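Local atomic coordinates of putative pachytene checkpoint protein 2 (PDB entry 4XGU), a protein that probably serves meiotic chromosome recombination as an AAA+ ATPase that uses ATP hydrolysis to remodel other proteins. Residues H12-I17 with L196-N201; L159-V164 with D202-S207; L188-A193 with M209-S214. All coordinates share one frame; numbering follows the deposited sequence.

Interaction 1. Residues H12-I17 with L196-N201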
ATOM      1  N   HIS B  12     -43.391 -32.814 -13.730  1.00 68.03           N
ATOM      2  CA  HIS B  12     -44.088 -32.231 -12.594  1.00 64.25           C
ATOM      3  C   HIS B  12     -45.249 -31.349 -13.035  1.00 58.59           C
ATOM      4  O   HIS B  12     -45.311 -30.902 -14.182  1.00 59.02           O
ATOM      5  CB  HIS B  12     -43.114 -31.423 -11.735  1.00 70.58           C
ATOM      6  CG  HIS B  12     -42.012 -32.242 -11.141  1.00 83.39           C
ATOM      7  ND1 HIS B  12     -42.031 -32.679  -9.831  1.00 90.15           N
ATOM      8  CD2 HIS B  12     -40.859 -32.708 -11.674  1.00 87.38           C
ATOM      9  CE1 HIS B  12     -40.937 -33.375  -9.587  1.00 93.10           C
ATOM     10  NE2 HIS B  12     -40.208 -33.409 -10.688  1.00 91.67           N
ATOM     11  N   ALA B  13     -46.172 -31.102 -12.114  1.00 50.69           N
ATOM     12  CA  ALA B  13     -47.268 -30.189 -12.379  1.00 54.93           C
ATOM     13  C   ALA B  13     -47.548 -29.315 -11.161  1.00 62.57           C
ATOM     14  O   ALA B  13     -47.741 -29.815 -10.051  1.00 67.10           O
ATOM     15  CB  ALA B  13     -48.514 -30.954 -12.788  1.00 55.35           C
ATOM     16  N   GLU B  14     -47.556 -28.005 -11.378  1.00 56.83           N
ATOM     17  CA  GLU B  14     -47.861 -27.048 -10.327  1.00 59.61           C
ATOM     18  C   GLU B  14     -49.232 -26.454 -10.593  1.00 60.45           C
ATOM     19  O   GLU B  14     -49.502 -25.977 -11.692  1.00 58.88           O
ATOM     20  CB  GLU B  14     -46.800 -25.948 -10.266  1.00 65.62           C
ATOM     21  CG  GLU B  14     -45.374 -26.471 -10.178  1.00 79.28           C
ATOM     22  CD  GLU B  14     -44.333 -25.392 -10.422  1.00 89.87           C
ATOM     23  OE1 GLU B  14     -44.711 -24.201 -10.473  1.00 96.36           O
ATOM     24  OE2 GLU B  14     -43.138 -25.737 -10.566  1.00 87.17           O
ATOM     25  N   ILE B  15     -50.103 -26.496  -9.591  1.00 58.42           N
ATOM     26  CA  ILE B  15     -51.461 -25.998  -9.752  1.00 50.01           C
ATOM     27  C   ILE B  15     -51.806 -24.980  -8.674  1.00 54.37           C
ATOM     28  O   ILE B  15     -51.775 -25.289  -7.484  1.00 65.66           O
ATOM     29  CB  ILE B  15     -52.482 -27.146  -9.705  1.00 54.29           C
ATOM     30  CG1 ILE B  15     -52.202 -28.155 -10.820  1.00 54.01           C
ATOM     31  CG2 ILE B  15     -53.899 -26.607  -9.816  1.00 51.80           C
ATOM     32  CD1 ILE B  15     -53.119 -29.363 -10.791  1.00 51.26           C
ATOM     33  N   ARG B  16     -52.134 -23.763  -9.095  1.00 47.71           N
ATOM     34  CA  ARG B  16     -52.537 -22.720  -8.161  1.00 49.18           C
ATOM     35  C   ARG B  16     -54.047 -22.731  -7.947  1.00 55.27           C
ATOM     36  O   ARG B  16     -54.815 -22.488  -8.880  1.00 62.01           O
ATOM     37  CB  ARG B  16     -52.096 -21.343  -8.664  1.00 55.54           C
ATOM     38  CG  ARG B  16     -52.337 -20.222  -7.665  1.00 62.58           C
ATOM     39  CD  ARG B  16     -52.664 -18.914  -8.359  1.00 66.86           C
ATOM     40  NE  ARG B  16     -51.684 -18.566  -9.383  1.00 76.52           N
ATOM     41  CZ  ARG B  16     -51.809 -17.530 -10.204  1.00 83.80           C
ATOM     42  NH1 ARG B  16     -52.871 -16.740 -10.118  1.00 82.45           N
ATOM     43  NH2 ARG B  16     -50.876 -17.280 -11.112  1.00 89.38           N
ATOM     44  N   ILE B  17     -54.471 -23.011  -6.718  1.00 54.00           N
ATOM     45  CA  ILE B  17     -55.888 -22.956  -6.370  1.00 56.11           C
ATOM     46  C   ILE B  17     -56.274 -21.602  -5.786  1.00 66.98           C
ATOM     47  O   ILE B  17     -55.414 -20.764  -5.507  1.00 72.71           O
ATOM     48  CB  ILE B  17     -56.272 -24.045  -5.357  1.00 54.64           C
ATOM     49  CG1 ILE B  17     -55.239 -24.107  -4.232  1.00 49.30           C
ATOM     50  CG2 ILE B  17     -56.406 -25.392  -6.044  1.00 54.78           C
ATOM     51  CD1 ILE B  17     -55.508 -25.195  -3.221  1.00 46.17           C
ATOM     52  N   LEU B 196     -39.074 -24.034  -6.644  1.00 52.79           N
ATOM     53  CA  LEU B 196     -38.576 -24.963  -5.637  1.00 50.84           C
ATOM     54  C   LEU B 196     -39.467 -24.997  -4.401  1.00 51.88           C
ATOM     55  O   LEU B 196     -39.701 -26.060  -3.834  1.00 66.18           O
ATOM     56  CB  LEU B 196     -37.150 -24.599  -5.239  1.00 58.05           C
ATOM     57  CG  LEU B 196     -36.079 -24.939  -6.276  1.00 64.51           C
ATOM     58  CD1 LEU B 196     -34.732 -24.424  -5.819  1.00 69.99           C
ATOM     59  CD2 LEU B 196     -36.025 -26.441  -6.517  1.00 61.79           C
ATOM     60  N   SER B 197     -39.968 -23.835  -3.994  1.00 49.24           N
ATOM     61  CA  SER B 197     -40.862 -23.750  -2.843  1.00 50.80           C
ATOM     62  C   SER B 197     -42.140 -24.559  -3.065  1.00 59.61           C
ATOM     63  O   SER B 197     -42.691 -25.137  -2.128  1.00 67.83           O
ATOM     64  CB  SER B 197     -41.213 -22.293  -2.549  1.00 49.82           C
ATOM     65  OG  SER B 197     -41.949 -21.729  -3.620  1.00 58.59           O
ATOM     66  N   ILE B 198     -42.607 -24.597  -4.308  1.00 56.00           N
ATOM     67  CA  ILE B 198     -43.789 -25.379  -4.658  1.00 54.05           C
ATOM     68  C   ILE B 198     -43.431 -26.854  -4.842  1.00 55.87           C
ATOM     69  O   ILE B 198     -44.143 -27.737  -4.367  1.00 62.43           O
ATOM     70  CB  ILE B 198     -44.456 -24.846  -5.940  1.00 53.89           C
ATOM     71  CG1 ILE B 198     -44.949 -23.414  -5.726  1.00 50.01           C
ATOM     72  CG2 ILE B 198     -45.611 -25.741  -6.356  1.00 55.57           C
ATOM     73  CD1 ILE B 198     -45.398 -22.734  -6.996  1.00 52.68           C
ATOM     74  N   ARG B 199     -42.321 -27.109  -5.529  1.00 53.80           N
ATOM     75  CA  ARG B 199     -41.834 -28.469  -5.750  1.00 56.42           C
ATOM     76  C   ARG B 199     -41.613 -29.224  -4.443  1.00 59.67           C
ATOM     77  O   ARG B 199     -41.901 -30.415  -4.348  1.00 60.19           O
ATOM     78  CB  ARG B 199     -40.531 -28.442  -6.546  1.00 69.55           C
ATOM     79  CG  ARG B 199     -40.694 -28.546  -8.052  1.00 84.15           C
ATOM     80  CD  ARG B 199     -40.282 -29.927  -8.538  1.00 93.00           C
ATOM     81  NE  ARG B 199     -39.541 -29.871  -9.796  1.00 93.75           N
ATOM     82  CZ  ARG B 199     -38.361 -30.454  -9.994  1.00 88.60           C
ATOM     83  NH1 ARG B 199     -37.786 -31.140  -9.015  1.00 85.78           N
ATOM     84  NH2 ARG B 199     -37.758 -30.353 -11.170  1.00 85.45           N
ATOM     85  N   MET B 200     -41.100 -28.520  -3.440  1.00 63.64           N
ATOM     86  CA  MET B 200     -40.765 -29.135  -2.162  1.00 66.61           C
ATOM     87  C   MET B 200     -41.835 -28.885  -1.102  1.00 71.00           C
ATOM     88  O   MET B 200     -41.583 -29.059   0.091  1.00 78.76           O
ATOM     89  CB  MET B 200     -39.418 -28.608  -1.657  1.00 68.16           C
ATOM     90  CG  MET B 200     -38.277 -28.699  -2.660  1.00 66.39           C
ATOM     91  SD  MET B 200     -37.580 -30.352  -2.811  1.00 90.96           S
ATOM     92  CE  MET B 200     -36.438 -30.106  -4.170  1.00124.33           C
ATOM     93  N   ASN B 201     -43.026 -28.476  -1.530  1.00 71.42           N
ATOM     94  CA  ASN B 201     -44.067 -28.082  -0.586  1.00 72.44           C
ATOM     95  C   ASN B 201     -44.577 -29.257   0.245  1.00 79.60           C
ATOM     96  O   ASN B 201     -45.102 -29.069   1.342  1.00 91.84           O
ATOM     97  CB  ASN B 201     -45.230 -27.411  -1.319  1.00 69.92           C
ATOM     98  CG  ASN B 201     -46.068 -28.391  -2.112  1.00 74.10           C
ATOM     99  OD1 ASN B 201     -45.599 -29.461  -2.503  1.00 78.87           O
ATOM    100  ND2 ASN B 201     -47.317 -28.024  -2.361  1.00 75.35           N
TER
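E14 and I198 are the backbone neighbours here, their CA atoms 7.2 Å apart where strand 12-16 passes the last turn of helix 185-199; the gap is too wide for main-chain pairing, and side chains bridge it. The main bridge is a parallel stack. The guanidinium of R199 lies flat on the imidazole of H12, with the two group centres 3.8 Å apart and the planes only 1° from parallel. R199 NE projects onto the middle of the ring, whereas H12 NE2 projects onto the middle of the guanidinium, so each group covers one face of the other. R199 CD also sits over that ring face, in a CH-pi contact 3.7 Å from the centroid of H12. A bent chain brings it there: R199 turns at chi2 (-106°) and again at chi3, which swings the head of a side chain that does not start out facing the strand across the imidazole. A weak hydrogen bond from H12 ND1 to N94 O helps fix the ring's rotation.

Beside the stack, E14 packs on I198 through CG and CG2, 3.9 Å apart, with E14 OE1 against the methyl CD1 of I198 at 3.8 Å, the two side chains crossing nearly at right angles. E14 OE2 instead finds its polar partner in H195 ND1, earlier on the same helix, a hydrogen bond that adds a second link between strand and helix.

The contact joins the Pch2 N-terminal domain to the AAA module: strand 12-16 runs between strands 68-72 and 95-98, while helix 145-161 packs against L196 and R199 of helix 185-199 and M200 just after it.

Interaction 2. Residues L159-V164 with D202-S207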
ATOM      1  N   LEU B 159     -31.172 -33.563  -2.177  1.00 69.45           N
ATOM      2  CA  LEU B 159     -30.125 -34.185  -1.377  1.00 67.36           C
ATOM      3  C   LEU B 159     -30.099 -33.604   0.028  1.00 75.86           C
ATOM      4  O   LEU B 159     -30.116 -34.340   1.014  1.00 78.66           O
ATOM      5  CB  LEU B 159     -28.760 -34.000  -2.044  1.00 61.61           C
ATOM      6  CG  LEU B 159     -28.474 -34.856  -3.275  1.00 62.38           C
ATOM      7  CD1 LEU B 159     -27.187 -34.404  -3.946  1.00 63.05           C
ATOM      8  CD2 LEU B 159     -28.388 -36.320  -2.882  1.00 66.84           C
ATOM      9  N   SER B 160     -30.071 -32.276   0.104  1.00 80.42           N
ATOM     10  CA  SER B 160     -30.011 -31.567   1.376  1.00 83.44           C
ATOM     11  C   SER B 160     -31.178 -31.935   2.284  1.00 87.11           C
ATOM     12  O   SER B 160     -31.003 -32.104   3.489  1.00 94.57           O
ATOM     13  CB  SER B 160     -29.989 -30.059   1.137  1.00 84.19           C
ATOM     14  OG  SER B 160     -28.986 -29.725   0.196  1.00 85.97           O
ATOM     15  N   GLU B 161     -32.365 -32.065   1.699  1.00 83.06           N
ATOM     16  CA  GLU B 161     -33.546 -32.465   2.454  1.00 80.19           C
ATOM     17  C   GLU B 161     -33.370 -33.876   3.010  1.00 87.19           C
ATOM     18  O   GLU B 161     -33.865 -34.193   4.091  1.00 96.73           O
ATOM     19  CB  GLU B 161     -34.798 -32.384   1.577  1.00 78.97           C
ATOM     20  CG  GLU B 161     -36.115 -32.487   2.338  1.00 80.44           C
ATOM     21  CD  GLU B 161     -36.520 -33.920   2.629  1.00 86.29           C
ATOM     22  OE1 GLU B 161     -36.988 -34.190   3.757  1.00 90.03           O
ATOM     23  OE2 GLU B 161     -36.373 -34.775   1.731  1.00 87.32           O
ATOM     24  N   LYS B 162     -32.651 -34.716   2.269  1.00 82.65           N
ATOM     25  CA  LYS B 162     -32.412 -36.095   2.681  1.00 75.62           C
ATOM     26  C   LYS B 162     -31.203 -36.215   3.604  1.00 79.29           C
ATOM     27  O   LYS B 162     -30.751 -37.319   3.907  1.00 79.83           O
ATOM     28  CB  LYS B 162     -32.235 -36.984   1.452  1.00 73.16           C
ATOM     29  CG  LYS B 162     -33.524 -37.216   0.678  1.00 75.89           C
ATOM     30  CD  LYS B 162     -33.252 -37.503  -0.788  1.00 82.61           C
ATOM     31  CE  LYS B 162     -34.537 -37.800  -1.546  1.00 84.84           C
ATOM     32  NZ  LYS B 162     -35.137 -39.097  -1.130  1.00 92.07           N
ATOM     33  N   HIS B 163     -30.684 -35.068   4.035  1.00 79.52           N
ATOM     34  CA  HIS B 163     -29.628 -34.997   5.045  1.00 82.91           C
ATOM     35  C   HIS B 163     -28.356 -35.750   4.661  1.00 83.58           C
ATOM     36  O   HIS B 163     -27.884 -36.610   5.404  1.00 87.00           O
ATOM     37  CB  HIS B 163     -30.157 -35.517   6.381  1.00 89.51           C
ATOM     38  CG  HIS B 163     -31.431 -34.862   6.812  1.00 99.88           C
ATOM     39  ND1 HIS B 163     -31.478 -33.575   7.302  1.00105.18           N
ATOM     40  CD2 HIS B 163     -32.708 -35.310   6.812  1.00103.31           C
ATOM     41  CE1 HIS B 163     -32.728 -33.261   7.593  1.00105.85           C
ATOM     42  NE2 HIS B 163     -33.494 -34.296   7.304  1.00104.96           N
ATOM     43  N   VAL B 164     -27.802 -35.412   3.502  1.00 84.43           N
ATOM     44  CA  VAL B 164     -26.557 -36.013   3.044  1.00 84.47           C
ATOM     45  C   VAL B 164     -25.388 -35.569   3.906  1.00 86.83           C
ATOM     46  O   VAL B 164     -25.286 -34.397   4.259  1.00 90.52           O
ATOM     47  CB  VAL B 164     -26.252 -35.645   1.583  1.00 84.17           C
ATOM     48  CG1 VAL B 164     -25.050 -36.430   1.074  1.00 87.62           C
ATOM     49  CG2 VAL B 164     -27.455 -35.907   0.716  1.00 91.93           C
ATOM     50  N   ASP B 202     -44.414 -30.468  -0.277  1.00 77.13           N
ATOM     51  CA  ASP B 202     -44.761 -31.666   0.476  1.00 86.79           C
ATOM     52  C   ASP B 202     -43.756 -31.869   1.609  1.00 82.19           C
ATOM     53  O   ASP B 202     -44.103 -32.354   2.686  1.00 88.34           O
ATOM     54  CB  ASP B 202     -44.801 -32.893  -0.440  1.00102.60           C
ATOM     55  CG  ASP B 202     -45.647 -34.024   0.127  1.00123.77           C
ATOM     56  OD1 ASP B 202     -45.601 -34.260   1.354  1.00132.19           O
ATOM     57  OD2 ASP B 202     -46.366 -34.678  -0.659  1.00128.23           O
ATOM     58  N   LYS B 203     -42.509 -31.481   1.362  1.00 71.90           N
ATOM     59  CA  LYS B 203     -41.446 -31.623   2.351  1.00 65.97           C
ATOM     60  C   LYS B 203     -41.390 -30.436   3.315  1.00 70.42           C
ATOM     61  O   LYS B 203     -41.052 -30.601   4.487  1.00 75.61           O
ATOM     62  CB  LYS B 203     -40.091 -31.789   1.658  1.00 67.63           C
ATOM     63  CG  LYS B 203     -39.997 -33.004   0.748  1.00 66.20           C
ATOM     64  CD  LYS B 203     -40.188 -34.288   1.534  1.00 72.12           C
ATOM     65  CE  LYS B 203     -40.073 -35.512   0.643  1.00 78.67           C
ATOM     66  NZ  LYS B 203     -40.182 -36.770   1.436  1.00 82.72           N
ATOM     67  N   TYR B 204     -41.714 -29.244   2.821  1.00 69.35           N
ATOM     68  CA  TYR B 204     -41.697 -28.043   3.654  1.00 67.57           C
ATOM     69  C   TYR B 204     -43.073 -27.398   3.740  1.00 70.42           C
ATOM     70  O   TYR B 204     -43.704 -27.114   2.722  1.00 68.53           O
ATOM     71  CB  TYR B 204     -40.683 -27.029   3.121  1.00 58.82           C
ATOM     72  CG  TYR B 204     -39.258 -27.529   3.127  1.00 54.77           C
ATOM     73  CD1 TYR B 204     -38.484 -27.468   4.279  1.00 59.37           C
ATOM     74  CD2 TYR B 204     -38.685 -28.060   1.979  1.00 52.69           C
ATOM     75  CE1 TYR B 204     -37.177 -27.927   4.288  1.00 62.16           C
ATOM     76  CE2 TYR B 204     -37.380 -28.519   1.976  1.00 54.50           C
ATOM     77  CZ  TYR B 204     -36.630 -28.451   3.131  1.00 59.90           C
ATOM     78  OH  TYR B 204     -35.331 -28.912   3.126  1.00 63.06           O
ATOM     79  N   SER B 205     -43.528 -27.161   4.965  1.00 77.57           N
ATOM     80  CA  SER B 205     -44.822 -26.532   5.197  1.00 81.19           C
ATOM     81  C   SER B 205     -44.788 -25.040   4.870  1.00 83.43           C
ATOM     82  O   SER B 205     -45.718 -24.510   4.265  1.00 90.81           O
ATOM     83  CB  SER B 205     -45.265 -26.753   6.647  1.00 88.28           C
ATOM     84  OG  SER B 205     -44.171 -26.638   7.544  1.00 93.52           O
ATOM     85  N   LYS B 206     -43.708 -24.371   5.265  1.00 82.14           N
ATOM     86  CA  LYS B 206     -43.552 -22.936   5.034  1.00 80.14           C
ATOM     87  C   LYS B 206     -42.252 -22.660   4.282  1.00 74.51           C
ATOM     88  O   LYS B 206     -41.258 -23.350   4.487  1.00 77.52           O
ATOM     89  CB  LYS B 206     -43.576 -22.176   6.366  1.00 88.51           C
ATOM     90  CG  LYS B 206     -43.373 -20.671   6.249  1.00 94.76           C
ATOM     91  CD  LYS B 206     -43.459 -19.985   7.605  1.00 95.88           C
ATOM     92  CE  LYS B 206     -43.196 -18.492   7.484  1.00 94.07           C
ATOM     93  NZ  LYS B 206     -43.374 -17.785   8.782  1.00 95.53           N
ATOM     94  N   SER B 207     -42.255 -21.659   3.410  1.00 74.28           N
ATOM     95  CA  SER B 207     -41.047 -21.311   2.668  1.00 73.40           C
ATOM     96  C   SER B 207     -40.847 -19.801   2.601  1.00 70.64           C
ATOM     97  O   SER B 207     -41.751 -19.063   2.212  1.00 77.36           O
ATOM     98  CB  SER B 207     -41.100 -21.901   1.257  1.00 75.49           C
ATOM     99  OG  SER B 207     -39.926 -21.584   0.531  1.00 78.07           O
TER
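E161, at the end of helix 145-161, is the single side chain through which segment 159-164 meets K203 and Y204. From its CB onward each atom has a neighbour. CB lies 3.8 Å from the hydroxyl oxygen OH of Y204. CG is turned anti to the backbone N (chi1 -167°), which carries it alongside the same phenol, 3.7 Å from Y204 OH and oblique to the ring; it also comes within 4.1 Å of K203 CB. A bend at chi2 (-83°) then tips the carboxylate off the tyrosine, nearly perpendicular to its ring (88° between planes), and onto the lysine. There E161 CD meets K203 CD at 3.8 Å. The oxygens lie against methylene groups as well, OE1 against K203 CD and OE2 against K203 CE, each at 3.9 Å. The lysine chain crosses the glutamate at about a right angle. E161 OE2 to K203 NZ measures 4.3 Å, beyond a salt bridge, and any attraction is probably a loose, solvent-screened one.

Y204 is the buried member, resting on M246 of strand 245-251 and on N292. The contact thus ties the C-terminal end of helix 145-161 to the turn leading into strand 206-212. L159 of the helix packs on Y395, and K162 and V164 just after it pack on I341, of a neighbouring subunit.

Interaction 3. Residues L188-A193 with M209-S214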
ATOM      1  N   LEU B 188     -33.851 -14.969 -12.535  1.00 68.44           N
ATOM      2  CA  LEU B 188     -33.625 -16.409 -12.479  1.00 57.29           C
ATOM      3  C   LEU B 188     -33.694 -16.916 -11.043  1.00 58.17           C
ATOM      4  O   LEU B 188     -34.349 -17.917 -10.760  1.00 59.14           O
ATOM      5  CB  LEU B 188     -32.270 -16.771 -13.090  1.00 61.77           C
ATOM      6  CG  LEU B 188     -32.168 -16.816 -14.614  1.00 66.91           C
ATOM      7  CD1 LEU B 188     -30.753 -17.174 -15.036  1.00 63.75           C
ATOM      8  CD2 LEU B 188     -33.160 -17.817 -15.181  1.00 66.25           C
ATOM      9  N   CYS B 189     -33.016 -16.217 -10.139  1.00 61.60           N
ATOM     10  CA  CYS B 189     -32.996 -16.602  -8.734  1.00 57.95           C
ATOM     11  C   CYS B 189     -34.383 -16.525  -8.108  1.00 52.39           C
ATOM     12  O   CYS B 189     -34.767 -17.403  -7.338  1.00 56.91           O
ATOM     13  CB  CYS B 189     -32.027 -15.718  -7.950  1.00 59.98           C
ATOM     14  SG  CYS B 189     -30.290 -16.019  -8.318  1.00 64.49           S
ATOM     15  N   LYS B 190     -35.122 -15.469  -8.433  1.00 58.35           N
ATOM     16  CA  LYS B 190     -36.473 -15.302  -7.915  1.00 56.84           C
ATOM     17  C   LYS B 190     -37.350 -16.463  -8.370  1.00 57.03           C
ATOM     18  O   LYS B 190     -37.951 -17.161  -7.551  1.00 65.69           O
ATOM     19  CB  LYS B 190     -37.082 -13.978  -8.381  1.00 61.13           C
ATOM     20  CG  LYS B 190     -36.254 -12.735  -8.098  1.00 71.36           C
ATOM     21  CD  LYS B 190     -36.361 -12.296  -6.653  1.00 81.03           C
ATOM     22  CE  LYS B 190     -36.106 -10.799  -6.507  1.00 83.64           C
ATOM     23  NZ  LYS B 190     -37.115  -9.980  -7.240  1.00 88.71           N
ATOM     24  N   GLY B 191     -37.407 -16.669  -9.682  1.00 50.81           N
ATOM     25  CA  GLY B 191     -38.263 -17.687 -10.263  1.00 48.10           C
ATOM     26  C   GLY B 191     -37.881 -19.088  -9.839  1.00 57.18           C
ATOM     27  O   GLY B 191     -38.746 -19.947  -9.644  1.00 63.16           O
ATOM     28  N   LEU B 192     -36.579 -19.317  -9.701  1.00 55.48           N
ATOM     29  CA  LEU B 192     -36.064 -20.617  -9.287  1.00 53.33           C
ATOM     30  C   LEU B 192     -36.545 -20.980  -7.887  1.00 58.67           C
ATOM     31  O   LEU B 192     -37.016 -22.092  -7.649  1.00 70.31           O
ATOM     32  CB  LEU B 192     -34.538 -20.622  -9.336  1.00 50.56           C
ATOM     33  CG  LEU B 192     -33.844 -21.838  -8.734  1.00 51.82           C
ATOM     34  CD1 LEU B 192     -34.227 -23.098  -9.491  1.00 51.16           C
ATOM     35  CD2 LEU B 192     -32.343 -21.629  -8.747  1.00 54.00           C
ATOM     36  N   ALA B 193     -36.426 -20.030  -6.966  1.00 58.07           N
ATOM     37  CA  ALA B 193     -36.909 -20.211  -5.605  1.00 53.99           C
ATOM     38  C   ALA B 193     -38.430 -20.355  -5.573  1.00 60.12           C
ATOM     39  O   ALA B 193     -38.974 -21.058  -4.722  1.00 66.16           O
ATOM     40  CB  ALA B 193     -36.466 -19.050  -4.730  1.00 52.06           C
ATOM     41  N   MET B 209     -37.960 -16.370   1.746  1.00 66.00           N
ATOM     42  CA  MET B 209     -36.754 -15.927   1.052  1.00 61.56           C
ATOM     43  C   MET B 209     -36.288 -14.572   1.557  1.00 63.13           C
ATOM     44  O   MET B 209     -37.069 -13.625   1.637  1.00 65.48           O
ATOM     45  CB  MET B 209     -36.974 -15.856  -0.460  1.00 58.59           C
ATOM     46  CG  MET B 209     -35.952 -14.970  -1.186  1.00 54.44           C
ATOM     47  SD  MET B 209     -35.955 -15.167  -2.984  1.00 77.22           S
ATOM     48  CE  MET B 209     -35.184 -13.637  -3.497  1.00 48.03           C
ATOM     49  N   LEU B 210     -35.004 -14.493   1.890  1.00 68.71           N
ATOM     50  CA  LEU B 210     -34.385 -13.252   2.332  1.00 68.17           C
ATOM     51  C   LEU B 210     -33.486 -12.680   1.250  1.00 69.77           C
ATOM     52  O   LEU B 210     -32.515 -13.311   0.835  1.00 74.69           O
ATOM     53  CB  LEU B 210     -33.590 -13.480   3.615  1.00 67.31           C
ATOM     54  CG  LEU B 210     -34.457 -13.498   4.871  1.00 77.41           C
ATOM     55  CD1 LEU B 210     -33.701 -14.084   6.043  1.00 82.81           C
ATOM     56  CD2 LEU B 210     -34.928 -12.087   5.188  1.00 82.93           C
ATOM     57  N   GLU B 211     -33.819 -11.479   0.792  1.00 66.11           N
ATOM     58  CA  GLU B 211     -33.052 -10.826  -0.257  1.00 71.58           C
ATOM     59  C   GLU B 211     -32.179  -9.714   0.312  1.00 79.28           C
ATOM     60  O   GLU B 211     -32.660  -8.845   1.039  1.00 88.05           O
ATOM     61  CB  GLU B 211     -33.985 -10.272  -1.332  1.00 78.52           C
ATOM     62  CG  GLU B 211     -33.261  -9.617  -2.493  1.00 90.57           C
ATOM     63  CD  GLU B 211     -34.208  -9.139  -3.573  1.00 99.24           C
ATOM     64  OE1 GLU B 211     -35.439  -9.251  -3.382  1.00103.68           O
ATOM     65  OE2 GLU B 211     -33.716  -8.655  -4.616  1.00100.09           O
ATOM     66  N   ILE B 212     -30.894  -9.746  -0.024  1.00 81.45           N
ATOM     67  CA  ILE B 212     -29.939  -8.763   0.473  1.00 83.10           C
ATOM     68  C   ILE B 212     -29.329  -7.956  -0.672  1.00 90.15           C
ATOM     69  O   ILE B 212     -29.117  -8.485  -1.765  1.00 92.24           O
ATOM     70  CB  ILE B 212     -28.804  -9.440   1.274  1.00 79.46           C
ATOM     71  CG1 ILE B 212     -29.371 -10.495   2.224  1.00 81.72           C
ATOM     72  CG2 ILE B 212     -27.993  -8.411   2.041  1.00 80.26           C
ATOM     73  CD1 ILE B 212     -28.309 -11.248   3.004  1.00 80.80           C
ATOM     74  N   ASN B 213     -29.075  -6.674  -0.415  1.00 96.20           N
ATOM     75  CA  ASN B 213     -28.329  -5.805  -1.326  1.00 98.67           C
ATOM     76  C   ASN B 213     -29.045  -5.536  -2.649  1.00106.76           C
ATOM     77  O   ASN B 213     -28.446  -5.644  -3.720  1.00107.24           O
ATOM     78  CB  ASN B 213     -26.944  -6.402  -1.600  1.00 91.49           C
ATOM     79  CG  ASN B 213     -25.959  -5.380  -2.120  1.00 89.70           C
ATOM     80  OD1 ASN B 213     -26.030  -4.203  -1.772  1.00 96.15           O
ATOM     81  ND2 ASN B 213     -25.033  -5.825  -2.960  1.00 85.59           N
ATOM     82  N   SER B 214     -30.321  -5.172  -2.576  1.00115.80           N
ATOM     83  CA  SER B 214     -31.092  -4.871  -3.778  1.00124.68           C
ATOM     84  C   SER B 214     -31.612  -3.434  -3.774  1.00136.96           C
ATOM     85  O   SER B 214     -32.607  -3.131  -3.114  1.00142.61           O
ATOM     86  CB  SER B 214     -32.261  -5.845  -3.921  1.00123.56           C
ATOM     87  OG  SER B 214     -33.229  -5.629  -2.911  1.00124.85           O
TER
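K190 reaches from helix 185-199 to the strand with two successive carbons, CD for M209 and CE for E211. K190 CD touches the terminal methyl CE of M209 at 3.6 Å, the chains crossing at about a right angle. One atom further, K190 CE faces both carboxylate oxygens, 3.6 Å from E211 OE1 and 3.7 Å from E211 OE2. The ammonium does not close a salt bridge: K190 NZ to E211 OE1 is 4.3 Å, so any electrostatic help is likely to be modest. A turn further along the helix, A193 CB completes the first shell against M209 SD at 4.3 Å.

Conformation explains this arrangement. K190 leaves the helix to the side of the strand, and the bend at chi2 (-78°) carries CD and CE across to it; chi4 (62°) sets only the direction of NZ. M209 and E211, by contrast, both set out toward the helix and are extended beyond CG; they are two residues apart and hence on the same sheet face. In the second shell, E211 OE1 takes a hydrogen bond from W125 NE1 on the adjoining strand, which holds the carboxylate in place, and M209 is lined by W125, L127, F248 and L250. F132 packs on K190, whose side chain also lies close to T186 of the predicted ATP-binding P-loop and about 7 Å from the bound ADP at nearest atoms.

Helix 188-193 and strand 209-212 run almost exactly antiparallel (172°), their axes 11.0 Å apart, a layered helix-on-sheet packing of the AAA core. Strand 206-212 lies between 123-127 and 245-251; L188 and L192 point the helix's other flank at helix 145-161.

Helix 185-199 and strand 206-212 follow one another in the chain, and the three contacts use them in turn: interactions 1 and 3 share the helix, interactions 2 and 3 the strand with its lead-in. Interaction 3 is buried in the AAA core, its centre about 10 Å from that of the chain, and is mainly methylene, methyl and sulfur packing beside near-miss charges. Interaction 2, its centre about 21 Å from the chain's, has a near-miss charge pair too, but its lysine is exposed. Interaction 1 brings the Pch2 N-terminal domain against the AAA region and alone gains a flat stack. Interactions 1 and 2 touch directly, S197 CB lying 3.4 Å from S207 OG; interaction 3 continues into interaction 1 along the helix, A193 O weakly bonded to S197 OG.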